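Alpha-rhamnosidase (Dictyoglomus thermophilum, PDB 6I60) probably hydrolyses terminal non-reducing alpha-L-rhamnose residues in alpha-L-rhamnosides. Local coordinates at residues I873-Q876 against I881-M884; I848-P853 against E925-I930; N912-Y915 against D920-E923; I767-T772 against F830-A835; N481-Q486 against F519-I524. One frame throughout, in Å; residues are numbered along the deposited sequence.

Contact 1 (I873-Q876 against I881-M884)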
# COMPACT_ATOMS: atom_id res chain seq x y z
N ILE A 873 1.97 -21.76 -8.61
CA ILE A 873 1.73 -23.06 -8.00
C ILE A 873 0.31 -23.49 -8.33
O ILE A 873 -0.63 -22.68 -8.26
CB ILE A 873 1.95 -23.04 -6.47
CG1 ILE A 873 1.72 -24.43 -5.87
CG2 ILE A 873 1.05 -22.00 -5.80
CD1 ILE A 873 2.67 -24.79 -4.76
N ASN A 874 0.15 -24.75 -8.73
CA ASN A 874 -1.16 -25.33 -9.02
C ASN A 874 -1.18 -26.74 -8.48
O ASN A 874 -0.19 -27.47 -8.60
CB ASN A 874 -1.45 -25.37 -10.53
CG ASN A 874 -1.20 -24.04 -11.21
OD1 ASN A 874 -2.13 -23.27 -11.45
ND2 ASN A 874 0.05 -23.77 -11.56
N TRP A 875 -2.30 -27.14 -7.87
CA TRP A 875 -2.44 -28.50 -7.40
C TRP A 875 -3.90 -28.94 -7.50
O TRP A 875 -4.81 -28.14 -7.28
CB TRP A 875 -1.93 -28.67 -5.97
CG TRP A 875 -2.65 -27.87 -4.92
CD1 TRP A 875 -2.27 -26.66 -4.41
CD2 TRP A 875 -3.85 -28.23 -4.24
NE1 TRP A 875 -3.17 -26.24 -3.46
CE2 TRP A 875 -4.15 -27.19 -3.34
CE3 TRP A 875 -4.71 -29.33 -4.30
CZ2 TRP A 875 -5.27 -27.22 -2.51
CZ3 TRP A 875 -5.82 -29.36 -3.48
CH2 TRP A 875 -6.09 -28.31 -2.59
N GLN A 876 -4.10 -30.21 -7.83
CA GLN A 876 -5.41 -30.84 -7.89
C GLN A 876 -5.39 -32.11 -7.06
O GLN A 876 -4.39 -32.84 -7.06
CB GLN A 876 -5.81 -31.17 -9.33
CG GLN A 876 -6.56 -30.07 -10.06
CD GLN A 876 -6.65 -30.32 -11.55
OE1 GLN A 876 -6.19 -29.51 -12.36
NE2 GLN A 876 -7.24 -31.45 -11.92
N ILE A 881 -4.98 -39.43 -7.94
CA ILE A 881 -3.85 -38.61 -8.39
C ILE A 881 -3.87 -37.28 -7.66
O ILE A 881 -4.92 -36.63 -7.56
CB ILE A 881 -3.88 -38.40 -9.91
CG1 ILE A 881 -4.12 -39.73 -10.63
CG2 ILE A 881 -2.60 -37.74 -10.38
CD1 ILE A 881 -5.26 -39.69 -11.62
N PHE A 882 -2.71 -36.86 -7.15
CA PHE A 882 -2.51 -35.51 -6.64
C PHE A 882 -1.57 -34.79 -7.60
O PHE A 882 -0.37 -35.09 -7.64
CB PHE A 882 -1.93 -35.53 -5.22
CG PHE A 882 -1.76 -34.16 -4.63
CD1 PHE A 882 -2.86 -33.40 -4.26
CD2 PHE A 882 -0.49 -33.62 -4.44
CE1 PHE A 882 -2.70 -32.13 -3.73
CE2 PHE A 882 -0.33 -32.36 -3.90
CZ PHE A 882 -1.44 -31.61 -3.54
N SER A 883 -2.11 -33.86 -8.37
CA SER A 883 -1.34 -33.14 -9.37
C SER A 883 -0.68 -31.91 -8.75
O SER A 883 -1.13 -31.38 -7.72
CB SER A 883 -2.22 -32.72 -10.54
OG SER A 883 -2.73 -33.85 -11.23
N MET A 884 0.39 -31.45 -9.39
CA MET A 884 1.08 -30.25 -8.94
C MET A 884 1.90 -29.69 -10.10
O MET A 884 2.71 -30.40 -10.69
CB MET A 884 1.98 -30.53 -7.74
CG MET A 884 2.23 -29.32 -6.86
SD MET A 884 3.30 -29.69 -5.46
CE MET A 884 2.83 -31.38 -5.11
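Trp875 and Gln876 run antiparallel to Met884 and Ser883, on strands whose axes come within 4.5 Å and make an angle of 167°. Gln876 and Ser883 form the hydrogen-bonded pair. Ser883 N donates to Gln876 O at 2.8 Å, in the carbonyl plane. The return bond, Gln876 N to Ser883 O, is 3.2 Å and reaches the carbonyl from above its plane. Trp875 and Met884 make the non-hydrogen-bonded pair. Beside it, Met884 CA gives a CA-H...O contact to Asn874 O.

Trp875, Phe882 and Met884 gather on one face. Phe882 CG stands anti to the backbone N (chi1 -178°), which brings the ring back to the indole. Phe882 CE1 lies 3.5 Å from Trp875 CE3, with the planes oblique at 32°. Met884 CG packs at 4.3 Å from Trp875 CB. Trp875 NE1 is bonded to Ile834 O of helix 826-835. Putting an alanine at Phe882 would probably strip the indole of this neighbour and open a gap beside Pro853. On the other face, Gln876 CB meets Ser883 CB.

The hairpin is therefore two-sided: its apolar face joins the core against strand 893-899, while its other face carries polar side chains.

Contact 2 (I848-P853 against E925-I930)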
# COMPACT_ATOMS: atom_id res chain seq x y z
N ILE A 848 9.47 -22.07 -1.72
CA ILE A 848 8.97 -23.28 -1.09
C ILE A 848 7.56 -23.53 -1.62
O ILE A 848 6.64 -22.74 -1.35
CB ILE A 848 8.97 -23.18 0.44
CG1 ILE A 848 10.35 -22.75 0.94
CG2 ILE A 848 8.58 -24.51 1.06
CD1 ILE A 848 10.45 -22.65 2.44
N PHE A 849 7.39 -24.61 -2.38
CA PHE A 849 6.09 -25.01 -2.92
C PHE A 849 5.55 -26.12 -2.03
O PHE A 849 5.79 -27.31 -2.27
CB PHE A 849 6.22 -25.46 -4.37
CG PHE A 849 6.71 -24.39 -5.31
CD1 PHE A 849 5.83 -23.46 -5.84
CD2 PHE A 849 8.05 -24.32 -5.66
CE1 PHE A 849 6.27 -22.47 -6.70
CE2 PHE A 849 8.50 -23.33 -6.53
CZ PHE A 849 7.61 -22.41 -7.05
N GLU A 850 4.80 -25.73 -0.99
CA GLU A 850 4.26 -26.67 -0.01
C GLU A 850 2.74 -26.51 0.05
O GLU A 850 2.23 -25.75 0.89
CB GLU A 850 4.89 -26.46 1.36
CG GLU A 850 4.46 -27.47 2.41
CD GLU A 850 4.90 -27.08 3.80
OE1 GLU A 850 6.13 -26.98 4.03
OE2 GLU A 850 4.03 -26.86 4.66
N PRO A 851 2.00 -27.21 -0.79
CA PRO A 851 0.54 -27.11 -0.75
C PRO A 851 -0.05 -27.86 0.43
O PRO A 851 0.52 -28.82 0.94
CB PRO A 851 0.10 -27.74 -2.08
CG PRO A 851 1.18 -28.72 -2.38
CD PRO A 851 2.46 -28.14 -1.84
N HIS A 852 -1.23 -27.40 0.86
CA HIS A 852 -1.94 -27.99 1.99
C HIS A 852 -3.37 -28.30 1.56
O HIS A 852 -4.28 -27.49 1.77
CB HIS A 852 -1.92 -27.05 3.21
CG HIS A 852 -0.59 -26.98 3.88
ND1 HIS A 852 -0.39 -27.40 5.18
CD2 HIS A 852 0.61 -26.53 3.45
CE1 HIS A 852 0.88 -27.21 5.51
NE2 HIS A 852 1.51 -26.69 4.48
N PRO A 853 -3.59 -29.46 0.95
CA PRO A 853 -4.96 -29.82 0.55
C PRO A 853 -5.77 -30.36 1.71
O PRO A 853 -5.78 -31.57 1.97
CB PRO A 853 -4.73 -30.89 -0.53
CG PRO A 853 -3.37 -31.45 -0.25
CD PRO A 853 -2.62 -30.53 0.67
N GLU A 925 8.95 -38.03 6.55
CA GLU A 925 7.81 -38.78 7.07
C GLU A 925 6.48 -38.04 6.90
O GLU A 925 5.45 -38.54 7.37
CB GLU A 925 7.99 -39.16 8.54
CG GLU A 925 9.32 -39.87 8.86
CD GLU A 925 9.77 -40.79 7.73
OE1 GLU A 925 10.92 -40.62 7.25
OE2 GLU A 925 8.99 -41.67 7.33
N LYS A 926 6.47 -36.87 6.26
CA LYS A 926 5.23 -36.13 6.03
C LYS A 926 5.18 -35.60 4.61
O LYS A 926 4.09 -35.48 4.02
CB LYS A 926 5.08 -34.98 7.03
CG LYS A 926 4.16 -35.28 8.21
CD LYS A 926 3.50 -34.01 8.74
CE LYS A 926 2.35 -34.34 9.67
NZ LYS A 926 1.15 -33.50 9.41
N TYR A 927 6.34 -35.28 4.04
CA TYR A 927 6.43 -34.74 2.69
C TYR A 927 7.46 -35.51 1.88
O TYR A 927 8.25 -36.30 2.40
CB TYR A 927 6.80 -33.25 2.72
CG TYR A 927 5.75 -32.35 3.34
CD1 TYR A 927 4.62 -31.96 2.62
CD2 TYR A 927 5.89 -31.88 4.64
CE1 TYR A 927 3.67 -31.14 3.19
CE2 TYR A 927 4.94 -31.06 5.21
CZ TYR A 927 3.83 -30.69 4.48
OH TYR A 927 2.89 -29.87 5.06
N ILE A 928 7.43 -35.27 0.57
CA ILE A 928 8.46 -35.72 -0.35
C ILE A 928 9.12 -34.48 -0.93
O ILE A 928 8.45 -33.64 -1.54
CB ILE A 928 7.90 -36.62 -1.47
CG1 ILE A 928 7.70 -38.05 -0.96
CG2 ILE A 928 8.83 -36.61 -2.68
CD1 ILE A 928 8.98 -38.87 -0.92
N VAL A 929 10.43 -34.35 -0.72
CA VAL A 929 11.15 -33.13 -1.05
C VAL A 929 11.77 -33.26 -2.43
O VAL A 929 12.48 -34.23 -2.72
CB VAL A 929 12.23 -32.83 0.00
CG1 VAL A 929 12.96 -31.54 -0.34
CG2 VAL A 929 11.61 -32.74 1.39
N ILE A 930 11.49 -32.28 -3.30
CA ILE A 930 12.06 -32.21 -4.63
C ILE A 930 12.68 -30.82 -4.80
O ILE A 930 12.03 -29.81 -4.49
CB ILE A 930 11.01 -32.46 -5.73
CG1 ILE A 930 10.33 -33.82 -5.51
CG2 ILE A 930 11.64 -32.41 -7.11
CD1 ILE A 930 8.99 -33.94 -6.20
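Tyr927 brings its hydroxyl up to Glu850 and His852, and its side chain crosses both at about a right angle. The backbones stay apart: the nearest CA atoms, of Glu850 and Tyr927, are 8.8 Å from each other. Side chains alone bridge this gap, over strand 893-899, which lies between strands 846-849 and 927-932 in the sheet.

Glu850 is extended, with CG anti to the backbone N (chi1 -175°), and this carries its carboxylate out to the phenol. Its CG passes 3.8 Å from Tyr927 CE1. The carboxylate is turned 32° from the ring plane, and Glu850 OE2 lies 3.2 Å from Tyr927 OH. The same hydroxyl is 3.4 Å from His852 CE1, placed obliquely to the imidazole.

Within 848-853, His852 NE2 donates to Glu850 OE2 at 2.5 Å, close to the imidazole plane and on the anti lone pair of the oxygen. His852 ND1 is bonded to Asp777, at the start of helix 777-784, and Glu850 OE1 to His897. A triethylene glycol, probably from the crystallisation liquor, lies beside Tyr927 and is bonded to Lys926 NZ.

His852 is thus held at both nitrogens by carboxylates. These would probably fix the turn of its ring and favour its protonated form. The bond to Asp777 also ties this C-terminal segment to helix 777-784.

Contact 3 (N912-Y915 against D920-E923)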
# COMPACT_ATOMS: atom_id res chain seq x y z
N ASN A 912 8.29 -39.06 -16.31
CA ASN A 912 9.42 -39.74 -15.69
C ASN A 912 9.07 -40.09 -14.24
O ASN A 912 8.73 -39.21 -13.45
CB ASN A 912 10.68 -38.87 -15.73
CG ASN A 912 10.98 -38.35 -17.12
OD1 ASN A 912 10.78 -39.05 -18.11
ND2 ASN A 912 11.48 -37.12 -17.20
N ILE A 913 9.16 -41.37 -13.91
CA ILE A 913 8.95 -41.83 -12.55
C ILE A 913 10.22 -41.56 -11.75
O ILE A 913 11.33 -41.87 -12.20
CB ILE A 913 8.58 -43.32 -12.52
CG1 ILE A 913 7.56 -43.65 -13.61
CG2 ILE A 913 8.07 -43.72 -11.15
CD1 ILE A 913 8.16 -44.22 -14.89
N ILE A 914 10.06 -40.97 -10.56
CA ILE A 914 11.22 -40.49 -9.81
C ILE A 914 11.19 -40.99 -8.37
O ILE A 914 12.00 -40.55 -7.54
CB ILE A 914 11.29 -38.96 -9.85
CG1 ILE A 914 9.94 -38.36 -9.45
CG2 ILE A 914 11.70 -38.47 -11.23
CD1 ILE A 914 9.96 -36.86 -9.24
N TYR A 915 10.29 -41.92 -8.06
CA TYR A 915 10.19 -42.43 -6.69
C TYR A 915 9.46 -43.78 -6.72
O TYR A 915 8.23 -43.83 -6.59
CB TYR A 915 9.49 -41.45 -5.78
CG TYR A 915 9.52 -41.84 -4.32
CD1 TYR A 915 8.49 -42.58 -3.76
CD2 TYR A 915 10.56 -41.45 -3.49
CE1 TYR A 915 8.51 -42.94 -2.42
CE2 TYR A 915 10.59 -41.80 -2.16
CZ TYR A 915 9.56 -42.54 -1.63
OH TYR A 915 9.57 -42.89 -0.30
N ASP A 920 14.56 -42.84 -3.03
CA ASP A 920 14.71 -42.22 -4.34
C ASP A 920 14.78 -40.70 -4.24
O ASP A 920 15.47 -40.05 -5.04
CB ASP A 920 13.57 -42.63 -5.26
CG ASP A 920 13.77 -44.00 -5.87
OD1 ASP A 920 12.97 -44.91 -5.58
OD2 ASP A 920 14.75 -44.18 -6.64
N LEU A 921 14.08 -40.11 -3.27
CA LEU A 921 14.11 -38.68 -3.03
C LEU A 921 14.10 -38.43 -1.53
O LEU A 921 13.88 -39.34 -0.73
CB LEU A 921 12.93 -37.97 -3.71
CG LEU A 921 12.94 -37.91 -5.24
CD1 LEU A 921 11.51 -37.84 -5.78
CD2 LEU A 921 13.75 -36.73 -5.72
N GLU A 922 14.33 -37.18 -1.15
CA GLU A 922 14.29 -36.81 0.26
C GLU A 922 12.86 -36.85 0.78
O GLU A 922 11.89 -36.64 0.04
CB GLU A 922 14.87 -35.41 0.46
CG GLU A 922 16.30 -35.24 0.00
CD GLU A 922 16.76 -33.80 0.05
OE1 GLU A 922 17.20 -33.27 -1.00
OE2 GLU A 922 16.69 -33.19 1.14
N GLU A 923 12.73 -37.14 2.08
CA GLU A 923 11.42 -37.16 2.73
C GLU A 923 11.62 -37.02 4.23
O GLU A 923 12.68 -37.34 4.77
CB GLU A 923 10.64 -38.44 2.39
CG GLU A 923 11.29 -39.72 2.89
CD GLU A 923 10.73 -40.95 2.20
OE1 GLU A 923 11.42 -41.51 1.33
OE2 GLU A 923 9.60 -41.35 2.54
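Tyr915 and Glu923 form the polar anchor of this contact, with Leu921 packed against Ile914 and Tyr915. Tyr915 OH donates to Glu923 OE1 at 2.8 Å, on the syn side and 23° out of the carboxylate plane. Glu923 OE2 has its own partner, a salt bridge to Lys900. The Tyr915 ring lies with its edge to Leu921 N, which is 3.8 Å from CD2. Leu921 CD1 lies 3.9 Å from Ile914 CD1 and 4.1 Å from Tyr915 CB. Phe905 and Ile928 also pack on Tyr915.

Asp920 is the solvent side: its CB touches Tyr915 CD2 at 3.7 Å, but its carboxylate turns away to the connecting loop, where OD1 accepts from Lys917 N. Glu922 points away from 912-915 and pairs with Arg931.

A phenylalanine in place of Tyr915 would keep the ring but is likely to leave Glu923 OE1 without its phenolic donor. Strand 912-913 edges one sheet of the C-terminal region, and strand 922-923 edges another. Tyr915, Glu923 and Lys900 thus form a chain of polar contacts near where the chain passes from one sheet to the other.

Contact 4 (I767-T772 against F830-A835)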
# COMPACT_ATOMS: atom_id res chain seq x y z
N ILE A 767 -2.41 -16.90 14.35
CA ILE A 767 -3.03 -18.14 14.80
C ILE A 767 -3.06 -19.18 13.68
O ILE A 767 -2.84 -20.37 13.92
CB ILE A 767 -4.44 -17.87 15.35
CG1 ILE A 767 -5.10 -19.17 15.81
CG2 ILE A 767 -5.30 -17.16 14.32
CD1 ILE A 767 -6.01 -19.01 17.01
N PHE A 768 -3.31 -18.75 12.44
CA PHE A 768 -3.41 -19.71 11.34
C PHE A 768 -2.05 -20.33 11.04
O PHE A 768 -1.96 -21.53 10.74
CB PHE A 768 -3.98 -19.03 10.10
CG PHE A 768 -5.40 -18.59 10.25
CD1 PHE A 768 -6.44 -19.49 10.13
CD2 PHE A 768 -5.70 -17.27 10.54
CE1 PHE A 768 -7.75 -19.08 10.28
CE2 PHE A 768 -7.00 -16.85 10.69
CZ PHE A 768 -8.03 -17.76 10.56
N ASP A 769 -0.98 -19.53 11.11
CA ASP A 769 0.36 -20.07 10.86
C ASP A 769 0.82 -20.97 12.00
O ASP A 769 1.59 -21.91 11.77
CB ASP A 769 1.35 -18.92 10.65
CG ASP A 769 1.15 -18.23 9.31
OD1 ASP A 769 0.99 -18.93 8.29
OD2 ASP A 769 1.17 -16.98 9.28
N VAL A 770 0.38 -20.70 13.23
CA VAL A 770 0.80 -21.52 14.36
C VAL A 770 0.24 -22.93 14.23
O VAL A 770 0.97 -23.92 14.37
CB VAL A 770 0.38 -20.87 15.69
CG1 VAL A 770 0.31 -21.91 16.80
CG2 VAL A 770 1.34 -19.75 16.07
N LEU A 771 -1.06 -23.05 13.95
CA LEU A 771 -1.65 -24.37 13.77
C LEU A 771 -1.09 -25.09 12.55
O LEU A 771 -0.93 -26.31 12.57
CB LEU A 771 -3.18 -24.26 13.66
CG LEU A 771 -3.89 -23.28 14.59
CD1 LEU A 771 -5.30 -23.01 14.10
CD2 LEU A 771 -3.90 -23.80 16.02
N THR A 772 -0.77 -24.35 11.49
CA THR A 772 -0.22 -24.98 10.30
C THR A 772 1.20 -25.49 10.54
O THR A 772 1.57 -26.57 10.07
CB THR A 772 -0.24 -24.00 9.12
OG1 THR A 772 -1.56 -23.47 8.97
CG2 THR A 772 0.17 -24.70 7.84
N PHE A 830 -3.89 -17.73 2.72
CA PHE A 830 -4.39 -18.40 1.52
C PHE A 830 -3.28 -18.63 0.51
O PHE A 830 -3.26 -19.66 -0.17
CB PHE A 830 -5.52 -17.57 0.89
CG PHE A 830 -6.71 -17.38 1.78
CD1 PHE A 830 -7.03 -18.32 2.74
CD2 PHE A 830 -7.51 -16.26 1.64
CE1 PHE A 830 -8.13 -18.15 3.56
CE2 PHE A 830 -8.62 -16.08 2.45
CZ PHE A 830 -8.93 -17.03 3.41
N TYR A 831 -2.34 -17.68 0.40
CA TYR A 831 -1.25 -17.81 -0.56
C TYR A 831 -0.21 -18.82 -0.09
O TYR A 831 0.21 -19.70 -0.85
CB TYR A 831 -0.60 -16.45 -0.80
CG TYR A 831 -1.34 -15.54 -1.74
CD1 TYR A 831 -2.33 -14.68 -1.27
CD2 TYR A 831 -1.05 -15.52 -3.10
CE1 TYR A 831 -3.01 -13.83 -2.13
CE2 TYR A 831 -1.73 -14.68 -3.97
CZ TYR A 831 -2.70 -13.84 -3.48
OH TYR A 831 -3.38 -13.00 -4.33
N ARG A 832 0.23 -18.70 1.17
CA ARG A 832 1.38 -19.46 1.64
C ARG A 832 1.04 -20.88 2.05
O ARG A 832 1.91 -21.76 2.00
CB ARG A 832 2.03 -18.73 2.82
CG ARG A 832 2.37 -17.27 2.56
CD ARG A 832 3.00 -16.60 3.78
NE ARG A 832 2.67 -17.29 5.02
CZ ARG A 832 3.55 -17.89 5.81
NH1 ARG A 832 4.84 -17.89 5.49
NH2 ARG A 832 3.15 -18.49 6.92
N VAL A 833 -0.20 -21.15 2.47
CA VAL A 833 -0.59 -22.45 3.01
C VAL A 833 -1.57 -23.16 2.09
O VAL A 833 -1.29 -24.26 1.60
CB VAL A 833 -1.15 -22.31 4.44
CG1 VAL A 833 -1.79 -23.62 4.89
CG2 VAL A 833 -0.04 -21.90 5.39
N ILE A 834 -2.74 -22.56 1.84
CA ILE A 834 -3.76 -23.21 1.02
C ILE A 834 -3.23 -23.44 -0.39
O ILE A 834 -3.21 -24.57 -0.89
CB ILE A 834 -5.05 -22.38 1.01
CG1 ILE A 834 -5.75 -22.46 2.37
CG2 ILE A 834 -5.99 -22.85 -0.10
CD1 ILE A 834 -7.14 -21.88 2.38
N ALA A 835 -2.79 -22.37 -1.05
CA ALA A 835 -2.10 -22.51 -2.33
C ALA A 835 -0.74 -23.17 -2.12
O ALA A 835 -0.45 -24.23 -2.70
CB ALA A 835 -1.95 -21.15 -3.00
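Thr772 and Val833 have the nearest CA atoms of the helical segments 767-772 and 830-835, which run in broadly the same direction, with axes that come within 11.2 Å and cross at 30°. At this spacing only side chains meet. Thr772 CG2, anti to the backbone N, comes tip to tip with Val833 CG1 at 3.7 Å, while OG1 (chi1 -53°) turns back to its own helix. There OG1 donates to Phe768 O at 2.7 Å. That oxygen also takes Thr772 N, on the opposite face of its plane. Trp829 NE1 bonds the same hydroxyl, adding a polar tie between the helices.

One turn before Thr772, Asp769 meets Arg832, the neighbour of Val833, in a salt bridge. Arg832 NH2 meets Asp769 OD1 at 2.6 Å, as a weak hydrogen bond. The carboxylate oxygen sits at the guanidinium edge, near its plane, and the two planes are almost perpendicular at 88°. His852, from the loop after strand 846-849, packs on both Thr772 and Val833.

Helix 826-835 ends in a wider pi-type turn, with Ala835 N bonded to Phe830 O. The pairing fits the (alpha/alpha)6 barrel of the six-hairpin glycosidase domain, here on the side that meets the C-terminal domain.

Contact 5 (N481-Q486 against F519-I524)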
# COMPACT_ATOMS: atom_id res chain seq x y z
N ASN A 481 -13.11 -9.90 -0.71
CA ASN A 481 -13.40 -8.79 0.18
C ASN A 481 -12.13 -8.10 0.67
O ASN A 481 -12.13 -6.89 0.88
CB ASN A 481 -14.24 -9.27 1.36
CG ASN A 481 -15.70 -9.49 1.01
OD1 ASN A 481 -16.02 -9.92 -0.10
ND2 ASN A 481 -16.58 -9.21 1.95
N ILE A 482 -11.05 -8.86 0.85
CA ILE A 482 -9.80 -8.28 1.34
C ILE A 482 -9.14 -7.45 0.25
O ILE A 482 -8.53 -6.41 0.53
CB ILE A 482 -8.88 -9.39 1.87
CG1 ILE A 482 -9.43 -9.96 3.18
CG2 ILE A 482 -7.46 -8.88 2.08
CD1 ILE A 482 -8.71 -11.19 3.68
N ILE A 483 -9.26 -7.88 -1.01
CA ILE A 483 -8.64 -7.15 -2.11
C ILE A 483 -9.24 -5.75 -2.23
O ILE A 483 -8.52 -4.76 -2.39
CB ILE A 483 -8.77 -7.94 -3.43
CG1 ILE A 483 -7.78 -9.10 -3.46
CG2 ILE A 483 -8.58 -7.02 -4.63
CD1 ILE A 483 -7.58 -9.70 -4.83
N TRP A 484 -10.57 -5.66 -2.16
CA TRP A 484 -11.23 -4.36 -2.20
C TRP A 484 -10.97 -3.56 -0.94
O TRP A 484 -10.88 -2.33 -0.99
CB TRP A 484 -12.73 -4.53 -2.43
CG TRP A 484 -13.10 -4.81 -3.84
CD1 TRP A 484 -13.12 -6.02 -4.46
CD2 TRP A 484 -13.50 -3.85 -4.83
NE1 TRP A 484 -13.51 -5.88 -5.77
CE2 TRP A 484 -13.75 -4.55 -6.02
CE3 TRP A 484 -13.67 -2.46 -4.82
CZ2 TRP A 484 -14.16 -3.92 -7.19
CZ3 TRP A 484 -14.08 -1.83 -5.99
CH2 TRP A 484 -14.32 -2.57 -7.16
N GLY A 485 -10.86 -4.23 0.21
CA GLY A 485 -10.62 -3.52 1.45
C GLY A 485 -9.23 -2.91 1.53
O GLY A 485 -9.06 -1.80 2.03
N GLN A 486 -8.23 -3.64 1.04
CA GLN A 486 -6.86 -3.12 1.05
C GLN A 486 -6.74 -1.92 0.13
O GLN A 486 -6.18 -0.88 0.51
CB GLN A 486 -5.88 -4.22 0.66
CG GLN A 486 -4.42 -3.78 0.64
CD GLN A 486 -3.93 -3.35 2.01
OE1 GLN A 486 -3.53 -4.18 2.83
NE2 GLN A 486 -3.96 -2.05 2.27
N PHE A 519 1.57 -9.65 -1.15
CA PHE A 519 1.19 -10.80 -1.96
C PHE A 519 0.23 -10.41 -3.08
O PHE A 519 0.28 -11.00 -4.16
CB PHE A 519 0.55 -11.88 -1.09
CG PHE A 519 1.50 -12.98 -0.71
CD1 PHE A 519 2.08 -13.01 0.55
CD2 PHE A 519 1.81 -13.98 -1.61
CE1 PHE A 519 2.95 -14.02 0.90
CE2 PHE A 519 2.68 -15.00 -1.27
CZ PHE A 519 3.25 -15.02 -0.01
N ASN A 520 -0.62 -9.42 -2.85
CA ASN A 520 -1.64 -9.05 -3.82
C ASN A 520 -1.22 -7.92 -4.74
O ASN A 520 -1.64 -7.90 -5.91
CB ASN A 520 -2.94 -8.65 -3.10
CG ASN A 520 -3.76 -9.85 -2.68
OD1 ASN A 520 -3.97 -10.78 -3.47
ND2 ASN A 520 -4.24 -9.84 -1.44
N PHE A 521 -0.41 -6.98 -4.26
CA PHE A 521 -0.09 -5.78 -5.02
C PHE A 521 1.40 -5.48 -4.93
O PHE A 521 2.09 -5.92 -4.00
CB PHE A 521 -0.90 -4.57 -4.53
CG PHE A 521 -2.34 -4.90 -4.21
CD1 PHE A 521 -3.25 -5.14 -5.22
CD2 PHE A 521 -2.77 -4.97 -2.90
CE1 PHE A 521 -4.57 -5.44 -4.93
CE2 PHE A 521 -4.08 -5.27 -2.60
CZ PHE A 521 -4.98 -5.51 -3.62
N ASP A 522 1.89 -4.73 -5.91
CA ASP A 522 3.26 -4.23 -5.91
C ASP A 522 3.34 -3.07 -4.91
O ASP A 522 2.80 -1.99 -5.16
CB ASP A 522 3.67 -3.78 -7.31
CG ASP A 522 5.13 -3.39 -7.40
OD1 ASP A 522 5.68 -3.37 -8.52
OD2 ASP A 522 5.73 -3.09 -6.35
N MET A 523 4.02 -3.30 -3.78
CA MET A 523 4.00 -2.35 -2.68
C MET A 523 5.36 -1.79 -2.30
O MET A 523 5.43 -0.99 -1.35
CB MET A 523 3.38 -3.01 -1.43
CG MET A 523 2.06 -3.71 -1.68
SD MET A 523 0.66 -2.58 -1.57
CE MET A 523 1.13 -1.60 -0.15
N ILE A 524 6.43 -2.17 -2.99
CA ILE A 524 7.76 -1.73 -2.57
C ILE A 524 7.91 -0.22 -2.73
O ILE A 524 8.53 0.45 -1.89
CB ILE A 524 8.86 -2.49 -3.34
CG1 ILE A 524 10.24 -2.01 -2.90
CG2 ILE A 524 8.68 -2.34 -4.84
CD1 ILE A 524 11.26 -3.11 -2.75
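Phe521 lies against Ile483 and Gln486 just where the chain leaves helix 514-520. Its CB points toward helix 473-488, and CG sits beside the backbone N (chi1 -41°), which sends the ring across to that helix. Along one side of the ring, CD2 comes 4.1 Å from Gln486 CG. The next atom, CE2, is nearer: 3.6 Å from Gln486 CG and 3.9 Å from Gln486 CB. At the tip, CZ reaches the helix itself, 3.8 Å from Ile483 O and 4.0 Å from Ile483 CG2. The Gln486 chain runs alongside the ring the opposite way. One face of the ring is covered by Asn520 CB, 3.5 Å above its centre.

Asn520 also meets Ile483, whose CD1 lies 4.0 Å from Asn520 OD1. The amide is held by helix 826-835: Tyr831 OH bonds its OD1, and its ND2 bonds Asp827.

The contact is buried and works by packing. Aliphatic carbons of Ile483 and Gln486, with Ile483 O, lie against the outer part of the ring. The Asn520 amide, polar and buried, has partners on a third helix. An apolar seam and a buried polar anchor thus lie side by side within the helical domain.

In the fold
From the N terminus, contact 5 closes first, a loop of 32 residues between helices 473-488 and 514-520. Contact 4 follows in series, joining helices 761-773 and 826-835 late in the same helical domain. Contact 2 then opens at 848-853 and closes only at 925-930. Contacts 1 and 3 nest inside its loop, one after the other, and none of the five cross. Contact 5 touches contact 4 through its 519-524 segment. Contact 4 touches both contact 2 and contact 1, and so borders the C-terminal region. Contact 3 lies outermost, linked to contact 2 through strands 922-923 and 927-932. Together they run from the helical core to the C-terminal sheets.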